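Local coordinates for putative ferritin-like diiron-carboxylate protein TM1526 (Thermotoga maritima, PDB 1VJX) that is of unknown function but, as a putative ferritin-like diiron-carboxylate protein of the rubrerythrin family, probably binds metal and may act as an oxidoreductase, at residues Arg24-Gly29 / Arg56-Ile61; Ala52-Ile57 / Lys143-Lys148; Tyr81-Val86 / Ser115-Tyr120. All coordinates share one frame; numbering follows the deposited sequence.

Contact 1: residues Arg24-Gly29 / Arg56-Ile61; sequences RLEEEG and RIHAEI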
loop_
_atom_site.group_PDB
_atom_site.type_symbol
_atom_site.label_atom_id
_atom_site.label_comp_id
_atom_site.label_asym_id
_atom_site.label_seq_id
_atom_site.Cartn_x
_atom_site.Cartn_y
_atom_site.Cartn_z
ATOM N N ARG A 24 -1.780 -4.617 -6.328
ATOM C CA ARG A 24 -0.349 -4.860 -6.483
ATOM C C ARG A 24 0.488 -4.098 -5.437
ATOM O O ARG A 24 1.479 -4.642 -4.946
ATOM C CB ARG A 24 0.102 -4.565 -7.899
ATOM C CG ARG A 24 -0.325 -5.568 -8.827
ATOM C CD ARG A 24 -0.307 -5.149 -10.275
ATOM N NE ARG A 24 -0.967 -6.146 -11.156
ATOM C CZ ARG A 24 -0.421 -6.702 -12.261
ATOM N NH1 ARG A 24 0.824 -6.420 -12.644
ATOM N NH2 ARG A 24 -1.131 -7.566 -12.988
ATOM N N LEU A 25 0.037 -2.892 -5.070
ATOM C CA LEU A 25 0.700 -2.085 -4.081
ATOM C C LEU A 25 0.668 -2.793 -2.720
ATOM O O LEU A 25 1.688 -2.836 -2.040
ATOM C CB LEU A 25 0.101 -0.664 -4.004
ATOM C CG LEU A 25 0.275 0.232 -5.254
ATOM C CD1 LEU A 25 -0.327 1.634 -5.047
ATOM C CD2 LEU A 25 1.723 0.357 -5.694
ATOM N N GLU A 26 -0.470 -3.408 -2.370
ATOM C CA GLU A 26 -0.596 -4.157 -1.114
ATOM C C GLU A 26 0.217 -5.453 -1.127
ATOM O O GLU A 26 0.826 -5.818 -0.127
ATOM C CB GLU A 26 -2.058 -4.453 -0.800
ATOM C CG GLU A 26 -2.884 -3.208 -0.510
ATOM C CD GLU A 26 -2.622 -2.558 0.844
ATOM O OE1 GLU A 26 -1.861 -3.120 1.648
ATOM O OE2 GLU A 26 -3.219 -1.474 1.113
ATOM N N GLU A 27 0.214 -6.147 -2.255
ATOM C CA GLU A 27 1.050 -7.337 -2.434
ATOM C C GLU A 27 2.552 -7.010 -2.372
ATOM O O GLU A 27 3.338 -7.758 -1.809
ATOM C CB GLU A 27 0.724 -8.023 -3.774
ATOM C CG GLU A 27 -0.676 -8.636 -3.844
ATOM C CD GLU A 27 -1.059 -9.190 -5.227
ATOM O OE1 GLU A 27 -0.472 -8.806 -6.260
ATOM O OE2 GLU A 27 -1.955 -10.059 -5.287
ATOM N N GLU A 28 2.950 -5.918 -2.997
ATOM C CA GLU A 28 4.359 -5.557 -3.038
ATOM C C GLU A 28 4.810 -5.021 -1.695
ATOM O O GLU A 28 5.919 -5.298 -1.283
ATOM C CB GLU A 28 4.659 -4.580 -4.195
ATOM C CG GLU A 28 4.630 -5.276 -5.560
ATOM C CD GLU A 28 5.747 -6.309 -5.701
ATOM O OE1 GLU A 28 6.933 -5.917 -5.500
ATOM O OE2 GLU A 28 5.460 -7.515 -6.001
ATOM N N GLY A 29 3.924 -4.310 -1.022
ATOM C CA GLY A 29 4.160 -3.819 0.310
ATOM C C GLY A 29 4.390 -4.919 1.328
ATOM O O GLY A 29 5.278 -4.797 2.206
ATOM N N ARG A 56 -0.909 -7.872 3.558
ATOM C CA ARG A 56 -1.491 -9.138 3.088
ATOM C C ARG A 56 -3.025 -9.100 3.105
ATOM O O ARG A 56 -3.687 -9.202 2.045
ATOM C CB ARG A 56 -0.993 -10.289 3.955
ATOM C CG ARG A 56 -1.387 -11.689 3.456
ATOM C CD ARG A 56 -1.028 -12.820 4.440
ATOM N NE ARG A 56 -1.564 -12.550 5.775
ATOM C CZ ARG A 56 -2.812 -12.822 6.169
ATOM N NH1 ARG A 56 -3.683 -13.404 5.350
ATOM N NH2 ARG A 56 -3.196 -12.525 7.405
ATOM N N ILE A 57 -3.585 -8.911 4.301
ATOM C CA ILE A 57 -5.038 -8.870 4.500
ATOM C C ILE A 57 -5.729 -7.861 3.594
ATOM O O ILE A 57 -6.791 -8.141 3.046
ATOM C CB ILE A 57 -5.353 -8.599 5.990
ATOM C CG1 ILE A 57 -5.101 -9.862 6.804
ATOM C CG2 ILE A 57 -6.812 -8.123 6.198
ATOM C CD1 ILE A 57 -5.017 -9.583 8.304
ATOM N N HIS A 58 -5.105 -6.700 3.434
ATOM C CA HIS A 58 -5.579 -5.646 2.547
ATOM C C HIS A 58 -5.675 -6.093 1.116
ATOM O O HIS A 58 -6.671 -5.787 0.465
ATOM C CB HIS A 58 -4.652 -4.441 2.603
ATOM C CG HIS A 58 -4.738 -3.686 3.888
ATOM N ND1 HIS A 58 -3.770 -2.799 4.297
ATOM C CD2 HIS A 58 -5.687 -3.690 4.853
ATOM C CE1 HIS A 58 -4.120 -2.294 5.463
ATOM N NE2 HIS A 58 -5.276 -2.827 5.821
ATOM N N ALA A 59 -4.639 -6.791 0.636
ATOM C CA ALA A 59 -4.603 -7.327 -0.728
ATOM C C ALA A 59 -5.740 -8.319 -0.963
ATOM O O ALA A 59 -6.366 -8.297 -1.997
ATOM C CB ALA A 59 -3.255 -8.023 -0.990
ATOM N N GLU A 60 -5.969 -9.200 0.013
ATOM C CA GLU A 60 -7.061 -10.180 -0.032
ATOM C C GLU A 60 -8.417 -9.480 -0.095
ATOM O O GLU A 60 -9.371 -10.019 -0.611
ATOM C CB GLU A 60 -7.037 -11.078 1.212
ATOM C CG GLU A 60 -5.977 -12.177 1.227
ATOM C CD GLU A 60 -5.853 -12.938 2.577
ATOM O OE1 GLU A 60 -6.539 -12.582 3.597
ATOM O OE2 GLU A 60 -5.033 -13.902 2.631
ATOM N N ILE A 61 -8.512 -8.280 0.469
ATOM C CA ILE A 61 -9.794 -7.566 0.494
ATOM C C ILE A 61 -10.026 -6.935 -0.862
ATOM O O ILE A 61 -11.121 -7.044 -1.422
ATOM C CB ILE A 61 -9.834 -6.541 1.646
ATOM C CG1 ILE A 61 -10.056 -7.279 2.962
ATOM C CG2 ILE A 61 -10.909 -5.452 1.402
ATOM C CD1 ILE A 61 -9.708 -6.467 4.150
#

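Contact 2: residues Ala52-Ile57 / Lys143-Lys148; sequences ADQERI and KEHLRK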
loop_
_atom_site.group_PDB
_atom_site.type_symbol
_atom_site.label_atom_id
_atom_site.label_comp_id
_atom_site.label_asym_id
_atom_site.label_seq_id
_atom_site.Cartn_x
_atom_site.Cartn_y
_atom_site.Cartn_z
ATOM N N ALA A 52 3.660 -6.277 7.215
ATOM C CA ALA A 52 3.540 -7.254 6.117
ATOM C C ALA A 52 2.238 -8.064 6.169
ATOM O O ALA A 52 1.586 -8.213 5.154
ATOM C CB ALA A 52 4.745 -8.187 6.090
ATOM N N ASP A 53 1.860 -8.570 7.342
ATOM C CA ASP A 53 0.615 -9.312 7.512
ATOM C C ASP A 53 -0.575 -8.409 7.258
ATOM O O ASP A 53 -1.543 -8.821 6.657
ATOM C CB ASP A 53 0.512 -9.885 8.925
ATOM C CG ASP A 53 -0.355 -11.165 8.999
ATOM O OD1 ASP A 53 0.014 -12.207 8.372
ATOM O OD2 ASP A 53 -1.416 -11.225 9.673
ATOM N N GLN A 54 -0.504 -7.164 7.727
ATOM C CA GLN A 54 -1.587 -6.198 7.491
ATOM C C GLN A 54 -1.793 -5.920 6.017
ATOM O O GLN A 54 -2.934 -5.904 5.534
ATOM C CB GLN A 54 -1.309 -4.886 8.258
ATOM C CG GLN A 54 -1.491 -5.084 9.757
ATOM C CD GLN A 54 -0.898 -3.992 10.611
ATOM O OE1 GLN A 54 -0.738 -2.851 10.170
ATOM N NE2 GLN A 54 -0.586 -4.331 11.846
ATOM N N GLU A 55 -0.683 -5.683 5.312
ATOM C CA GLU A 55 -0.713 -5.478 3.855
ATOM C C GLU A 55 -1.298 -6.679 3.120
ATOM O O GLU A 55 -2.053 -6.513 2.158
ATOM C CB GLU A 55 0.680 -5.230 3.300
ATOM C CG GLU A 55 1.366 -3.979 3.775
ATOM C CD GLU A 55 0.726 -2.701 3.270
ATOM O OE1 GLU A 55 -0.198 -2.208 3.940
ATOM O OE2 GLU A 55 1.175 -2.181 2.222
ATOM N N ARG A 56 -0.909 -7.872 3.558
ATOM C CA ARG A 56 -1.491 -9.138 3.088
ATOM C C ARG A 56 -3.025 -9.100 3.105
ATOM O O ARG A 56 -3.687 -9.202 2.045
ATOM C CB ARG A 56 -0.993 -10.289 3.955
ATOM C CG ARG A 56 -1.387 -11.689 3.456
ATOM C CD ARG A 56 -1.028 -12.820 4.440
ATOM N NE ARG A 56 -1.564 -12.550 5.775
ATOM C CZ ARG A 56 -2.812 -12.822 6.169
ATOM N NH1 ARG A 56 -3.683 -13.404 5.350
ATOM N NH2 ARG A 56 -3.196 -12.525 7.405
ATOM N N ILE A 57 -3.585 -8.911 4.301
ATOM C CA ILE A 57 -5.038 -8.870 4.500
ATOM C C ILE A 57 -5.729 -7.861 3.594
ATOM O O ILE A 57 -6.791 -8.141 3.046
ATOM C CB ILE A 57 -5.353 -8.599 5.990
ATOM C CG1 ILE A 57 -5.101 -9.862 6.804
ATOM C CG2 ILE A 57 -6.812 -8.123 6.198
ATOM C CD1 ILE A 57 -5.017 -9.583 8.304
ATOM N N LYS A 143 -2.788 4.678 7.025
ATOM C CA LYS A 143 -2.341 5.945 7.591
ATOM C C LYS A 143 -1.718 5.745 8.972
ATOM O O LYS A 143 -0.878 6.524 9.387
ATOM C CB LYS A 143 -3.496 6.915 7.704
ATOM C CG LYS A 143 -3.968 7.579 6.417
ATOM C CD LYS A 143 -4.859 8.802 6.767
ATOM C CE LYS A 143 -6.267 8.401 7.208
ATOM N NZ LYS A 143 -6.722 9.263 8.266
ATOM N N GLU A 144 -2.143 4.700 9.677
ATOM C CA GLU A 144 -1.444 4.215 10.885
ATOM C C GLU A 144 -0.088 3.538 10.598
ATOM O O GLU A 144 0.802 3.602 11.421
ATOM C CB GLU A 144 -2.318 3.221 11.656
ATOM C CG GLU A 144 -3.516 3.837 12.370
ATOM C CD GLU A 144 -3.116 4.819 13.427
ATOM O OE1 GLU A 144 -2.002 4.678 14.012
ATOM O OE2 GLU A 144 -3.928 5.740 13.667
ATOM N N HIS A 145 0.052 2.861 9.454
ATOM C CA HIS A 145 1.335 2.281 9.070
ATOM C C HIS A 145 2.285 3.418 8.912
ATOM O O HIS A 145 3.399 3.375 9.405
ATOM C CB HIS A 145 1.280 1.574 7.715
ATOM C CG HIS A 145 0.533 0.284 7.725
ATOM N ND1 HIS A 145 0.651 -0.656 6.708
ATOM C CD2 HIS A 145 -0.331 -0.237 8.627
ATOM C CE1 HIS A 145 -0.129 -1.685 6.984
ATOM N NE2 HIS A 145 -0.730 -1.460 8.143
ATOM N N LEU A 146 1.833 4.424 8.174
ATOM C CA LEU A 146 2.605 5.635 7.922
ATOM C C LEU A 146 3.061 6.351 9.216
ATOM O O LEU A 146 4.214 6.702 9.358
ATOM C CB LEU A 146 1.800 6.602 7.047
ATOM C CG LEU A 146 2.554 7.889 6.715
ATOM C CD1 LEU A 146 3.903 7.576 5.994
ATOM C CD2 LEU A 146 1.659 8.820 5.929
ATOM N N ARG A 147 2.138 6.544 10.140
ATOM C CA ARG A 147 2.457 7.123 11.438
ATOM C C ARG A 147 3.536 6.306 12.150
ATOM O O ARG A 147 4.436 6.875 12.813
ATOM C CB ARG A 147 1.197 7.147 12.287
ATOM C CG ARG A 147 1.375 7.651 13.708
ATOM C CD ARG A 147 0.372 7.029 14.646
ATOM N NE ARG A 147 0.682 5.603 14.863
ATOM C CZ ARG A 147 1.590 5.170 15.740
ATOM N NH1 ARG A 147 2.292 6.038 16.452
ATOM N NH2 ARG A 147 1.812 3.872 15.899
ATOM N N LYS A 148 3.447 4.975 12.031
ATOM C CA LYS A 148 4.423 4.085 12.667
ATOM C C LYS A 148 5.773 4.230 12.022
ATOM O O LYS A 148 6.782 4.329 12.716
ATOM C CB LYS A 148 3.976 2.628 12.612
ATOM C CG LYS A 148 4.934 1.661 13.296
ATOM C CD LYS A 148 4.926 1.817 14.796
ATOM C CE LYS A 148 6.099 1.183 15.478
ATOM N NZ LYS A 148 6.073 1.592 16.936
#

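Contact 3: residues Tyr81-Val86 / Ser115-Tyr120; sequences YAFYEV and SIILYY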
loop_
_atom_site.group_PDB
_atom_site.type_symbol
_atom_site.label_atom_id
_atom_site.label_comp_id
_atom_site.label_asym_id
_atom_site.label_seq_id
_atom_site.Cartn_x
_atom_site.Cartn_y
_atom_site.Cartn_z
ATOM N N TYR A 81 -6.936 12.936 -13.840
ATOM C CA TYR A 81 -5.643 12.329 -13.753
ATOM C C TYR A 81 -5.627 11.552 -12.462
ATOM O O TYR A 81 -5.752 12.135 -11.384
ATOM C CB TYR A 81 -4.570 13.410 -13.721
ATOM C CG TYR A 81 -3.192 12.907 -13.438
ATOM C CD1 TYR A 81 -2.412 12.351 -14.454
ATOM C CD2 TYR A 81 -2.635 13.017 -12.182
ATOM C CE1 TYR A 81 -1.141 11.905 -14.220
ATOM C CE2 TYR A 81 -1.365 12.564 -11.943
ATOM C CZ TYR A 81 -0.616 11.991 -12.966
ATOM O OH TYR A 81 0.658 11.490 -12.733
ATOM N N ALA A 82 -5.525 10.227 -12.600
ATOM C CA ALA A 82 -5.309 9.321 -11.514
ATOM C C ALA A 82 -3.796 9.105 -11.317
ATOM O O ALA A 82 -3.149 8.510 -12.121
ATOM C CB ALA A 82 -5.993 8.019 -11.810
ATOM N N PHE A 83 -3.248 9.640 -10.237
ATOM C CA PHE A 83 -1.856 9.458 -9.867
ATOM C C PHE A 83 -1.625 8.059 -9.351
ATOM O O PHE A 83 -2.417 7.527 -8.561
ATOM C CB PHE A 83 -1.448 10.475 -8.759
ATOM C CG PHE A 83 -0.161 10.129 -8.075
ATOM C CD1 PHE A 83 1.043 10.513 -8.614
ATOM C CD2 PHE A 83 -0.159 9.365 -6.911
ATOM C CE1 PHE A 83 2.255 10.162 -8.012
ATOM C CE2 PHE A 83 1.020 9.016 -6.314
ATOM C CZ PHE A 83 2.247 9.421 -6.873
ATOM N N TYR A 84 -0.513 7.471 -9.733
ATOM C CA TYR A 84 -0.037 6.289 -9.035
ATOM C C TYR A 84 1.412 6.121 -9.426
ATOM O O TYR A 84 1.819 6.588 -10.491
ATOM C CB TYR A 84 -0.880 5.037 -9.380
ATOM C CG TYR A 84 -0.787 4.563 -10.823
ATOM C CD1 TYR A 84 0.166 3.629 -11.236
ATOM C CD2 TYR A 84 -1.679 5.032 -11.772
ATOM C CE1 TYR A 84 0.225 3.218 -12.561
ATOM C CE2 TYR A 84 -1.629 4.637 -13.064
ATOM C CZ TYR A 84 -0.685 3.734 -13.465
ATOM O OH TYR A 84 -0.706 3.355 -14.826
ATOM N N GLU A 85 2.193 5.511 -8.548
ATOM C CA GLU A 85 3.498 4.968 -8.926
ATOM C C GLU A 85 3.468 3.492 -8.566
ATOM O O GLU A 85 3.056 3.132 -7.452
ATOM C CB GLU A 85 4.641 5.603 -8.133
ATOM C CG GLU A 85 4.589 7.110 -8.007
ATOM C CD GLU A 85 5.581 7.798 -8.916
ATOM O OE1 GLU A 85 6.226 7.055 -9.702
ATOM O OE2 GLU A 85 5.704 9.046 -8.834
ATOM N N VAL A 86 3.899 2.641 -9.461
ATOM C CA VAL A 86 4.045 1.235 -9.099
ATOM C C VAL A 86 5.231 1.077 -8.150
ATOM O O VAL A 86 6.181 1.892 -8.144
ATOM C CB VAL A 86 4.209 0.270 -10.328
ATOM C CG1 VAL A 86 3.014 0.391 -11.293
ATOM C CG2 VAL A 86 5.528 0.470 -11.036
ATOM N N SER A 115 0.992 5.281 -2.354
ATOM C CA SER A 115 -0.101 4.320 -2.260
ATOM C C SER A 115 -1.348 4.877 -1.552
ATOM O O SER A 115 -2.483 4.543 -1.909
ATOM C CB SER A 115 0.409 3.104 -1.530
ATOM O OG SER A 115 1.557 2.605 -2.207
ATOM N N ILE A 116 -1.147 5.740 -0.561
ATOM C CA ILE A 116 -2.302 6.356 0.123
ATOM C C ILE A 116 -3.143 7.226 -0.824
ATOM O O ILE A 116 -4.379 7.137 -0.828
ATOM C CB ILE A 116 -1.855 7.062 1.399
ATOM C CG1 ILE A 116 -1.477 5.984 2.412
ATOM C CG2 ILE A 116 -2.963 7.958 1.986
ATOM C CD1 ILE A 116 -0.839 6.471 3.673
ATOM N N ILE A 117 -2.461 8.020 -1.646
ATOM C CA ILE A 117 -3.128 8.851 -2.637
ATOM C C ILE A 117 -3.961 7.968 -3.524
ATOM O O ILE A 117 -5.124 8.258 -3.817
ATOM C CB ILE A 117 -2.116 9.660 -3.489
ATOM C CG1 ILE A 117 -1.363 10.644 -2.619
ATOM C CG2 ILE A 117 -2.820 10.410 -4.630
ATOM C CD1 ILE A 117 -0.570 11.687 -3.344
ATOM N N LEU A 118 -3.371 6.849 -3.937
ATOM C CA LEU A 118 -4.065 5.948 -4.854
ATOM C C LEU A 118 -5.303 5.304 -4.223
ATOM O O LEU A 118 -6.342 5.117 -4.874
ATOM C CB LEU A 118 -3.153 4.880 -5.406
ATOM C CG LEU A 118 -4.050 3.867 -6.196
ATOM C CD1 LEU A 118 -4.098 4.178 -7.684
ATOM C CD2 LEU A 118 -3.659 2.490 -5.922
ATOM N N TYR A 119 -5.195 4.871 -2.986
ATOM C CA TYR A 119 -6.382 4.308 -2.364
ATOM C C TYR A 119 -7.471 5.365 -2.164
ATOM O O TYR A 119 -8.632 5.002 -2.202
ATOM C CB TYR A 119 -6.089 3.641 -1.013
ATOM C CG TYR A 119 -4.933 2.661 -1.024
ATOM C CD1 TYR A 119 -4.787 1.732 -2.037
ATOM C CD2 TYR A 119 -3.964 2.700 0.002
ATOM C CE1 TYR A 119 -3.718 0.850 -2.063
ATOM C CE2 TYR A 119 -2.882 1.835 -0.025
ATOM C CZ TYR A 119 -2.778 0.903 -1.059
ATOM O OH TYR A 119 -1.713 0.056 -1.075
ATOM N N TYR A 120 -7.112 6.634 -1.897
ATOM C CA TYR A 120 -8.100 7.690 -1.872
ATOM C C TYR A 120 -8.791 7.809 -3.261
ATOM O O TYR A 120 -9.999 7.916 -3.356
ATOM C CB TYR A 120 -7.499 9.036 -1.415
ATOM C CG TYR A 120 -7.473 9.252 0.106
ATOM C CD1 TYR A 120 -8.651 9.250 0.856
ATOM C CD2 TYR A 120 -6.276 9.496 0.790
ATOM C CE1 TYR A 120 -8.643 9.462 2.264
ATOM C CE2 TYR A 120 -6.262 9.715 2.237
ATOM C CZ TYR A 120 -7.450 9.684 2.947
ATOM O OH TYR A 120 -7.477 9.887 4.324
HETATM O O HOH W 1 2.934 3.801 -4.880
#

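Contact 1: residues Arg24-Gly29 / Arg56-Ile61
Glu26 and His58 belong to the buried carboxylate-histidine cluster inside the ferritin-like four-helix bundle, where helices 15-36 and 43-68 run antiparallel; the short axes of 24-29 and 56-61 lie 8.0 Å apart at 156°. Backbones come nearest where Glu26 faces Ala59, whose small side chain permits the approach: the two CB atoms are 3.8 Å apart. Ala59 CB also meets Glu27 CG at 3.9 Å, while the Glu27 carboxylate goes on to a salt bridge with Arg63. Bent at its second torsion (chi2 -74°), the Glu26 chain carries its carboxylate to His58, where ND1 donates to OE1 in a long, bent hydrogen bond of 3.3 Å. That oxygen lies in the imidazole plane, at the ring edge, but is met from above the carboxylate plane, and the two flat groups stand 79° apart. His58 ND1 also makes a weak hydrogen bond to Glu142 and NE2 is bonded to Gln141, both on helix 129-156. With Glu55 supplying the glutamate of a Glu-x-x-His pair with His58, the polar groups match the signature of diiron-carboxylate proteins. The acidic oxygens crowded round Glu26 are consistent with a site prepared for metal cations.

Contact 2: residues Ala52-Ile57 / Lys143-Lys148
Glu55 OE1 meets the edge of the His145 imidazole, while the carboxylates of Glu26 and Glu142 lie close to the same oxygen. Glu55 OE1 sits near the ring plane, 3.1 Å from His145 CE1; the angle at His145 ND1, 3.3 Å from Glu55 OE1, is too poor for a hydrogen bond. Glu55 gets there by folding at its second torsion (chi2 -68°), which turns its carboxylate toward helix 129-156 although its CB does not point that way. Gln54, one residue earlier, approaches His145 NE2 obliquely, with amide and ring planes 49° apart, and the two side chains run antiparallel alongside each other. Gln54 CB is 3.5 Å from His145 NE2; the 2.5 Å between Gln54 OE1 and His145 NE2 is a doubtfully short approach. Here helices 43-68 and 129-156 of the bundle are bridged wholly by side chains, for the nearest CA atoms, those of Gln54 and His145, stay 9.1 Å apart. Glu142 and His145 repeat the Glu-x-x-His spacing of Glu55 and His58, consistent with the duplicated motif of diiron-carboxylate proteins. With the imidazole gone, an alanine here would probably open a gap between helix 129-156 and the Gln54 and Glu55 side chains, and leave Glu55 OE1 without its ring neighbour. On the flank of helix 43-68, Arg56 grips Asp53 side-on, NE to OD1 and NH2 to OD2, the latter at 3.2 Å and nearly straight (170°).

Contact 3: residues Tyr81-Val86 / Ser115-Tyr120
Tyr84 passes closest to Leu118, CA to CA 5.8 Å, as residues 81-86 run in an extended, irregular course beside one turn-and-a-half of helix 101-125. The contact between side chains is apolar and spread over two places. In the first, the Phe83 ring meets Ile117: CD2 stands 3.7 Å from CG2, the approach is oblique to the ring, and the two side chains cross at about a right angle. Phe83 is brought there by a first torsion that sets CG opposite its own backbone N (chi1 165°), and one face of its ring lies over the backbone nitrogen of Glu85, 4.2 Å from the plane. In the second, Leu118 CD1 reaches Tyr84 CB at 3.7 Å and the carbonyl oxygen of Phe83 at 3.8 Å, so one methyl group rests against backbone and side chain together. The Tyr84 ring is directed away from the helix, since its CG sits between backbone N and carbonyl carbon (chi1 66°). This segment is part of the long connection that, as in other ferritin-like bundles, links the second and third long helices, here 43-68 and 101-125. Leu118 also touches Val21, so it packs between this connection and helix 15-36. A hydrogen bond from the Phe83 backbone nitrogen to Glu121 ties the loop to the helix a turn further on. The ordered water donates to Glu85 O, at 2.7 Å, and to Ser115 OG, at 3.2 Å, and so joins loop and helix through a polar bridge; Ser115 OG is itself bonded to Val111 O. On the far flank the Tyr84 ring meets that of His10, a residue of the N-terminal histidine tag.

How the contacts relate
All three contacts belong to one ferritin-like bundle. Contacts 1 and 2, with centres 10 Å apart, share helix 43-68 and its residues Arg56 and Ile57, and join it to helices 15-36 and 129-156 respectively; Glu26 OE1 and Glu55 OE1, 3.0 Å apart, bring both into the same acidic cluster. Contact 3 lies about 14 Å from contact 1 and 16 Å from contact 2, centre to centre, where the long connection lies against helix 101-125. In sequence it follows contact 1 and falls between the two segments of contact 2. Tyr119, on the helical segment of contact 3, packs its OH 3.1 Å from Glu26 OE2, beside the acidic cluster that may hold metal.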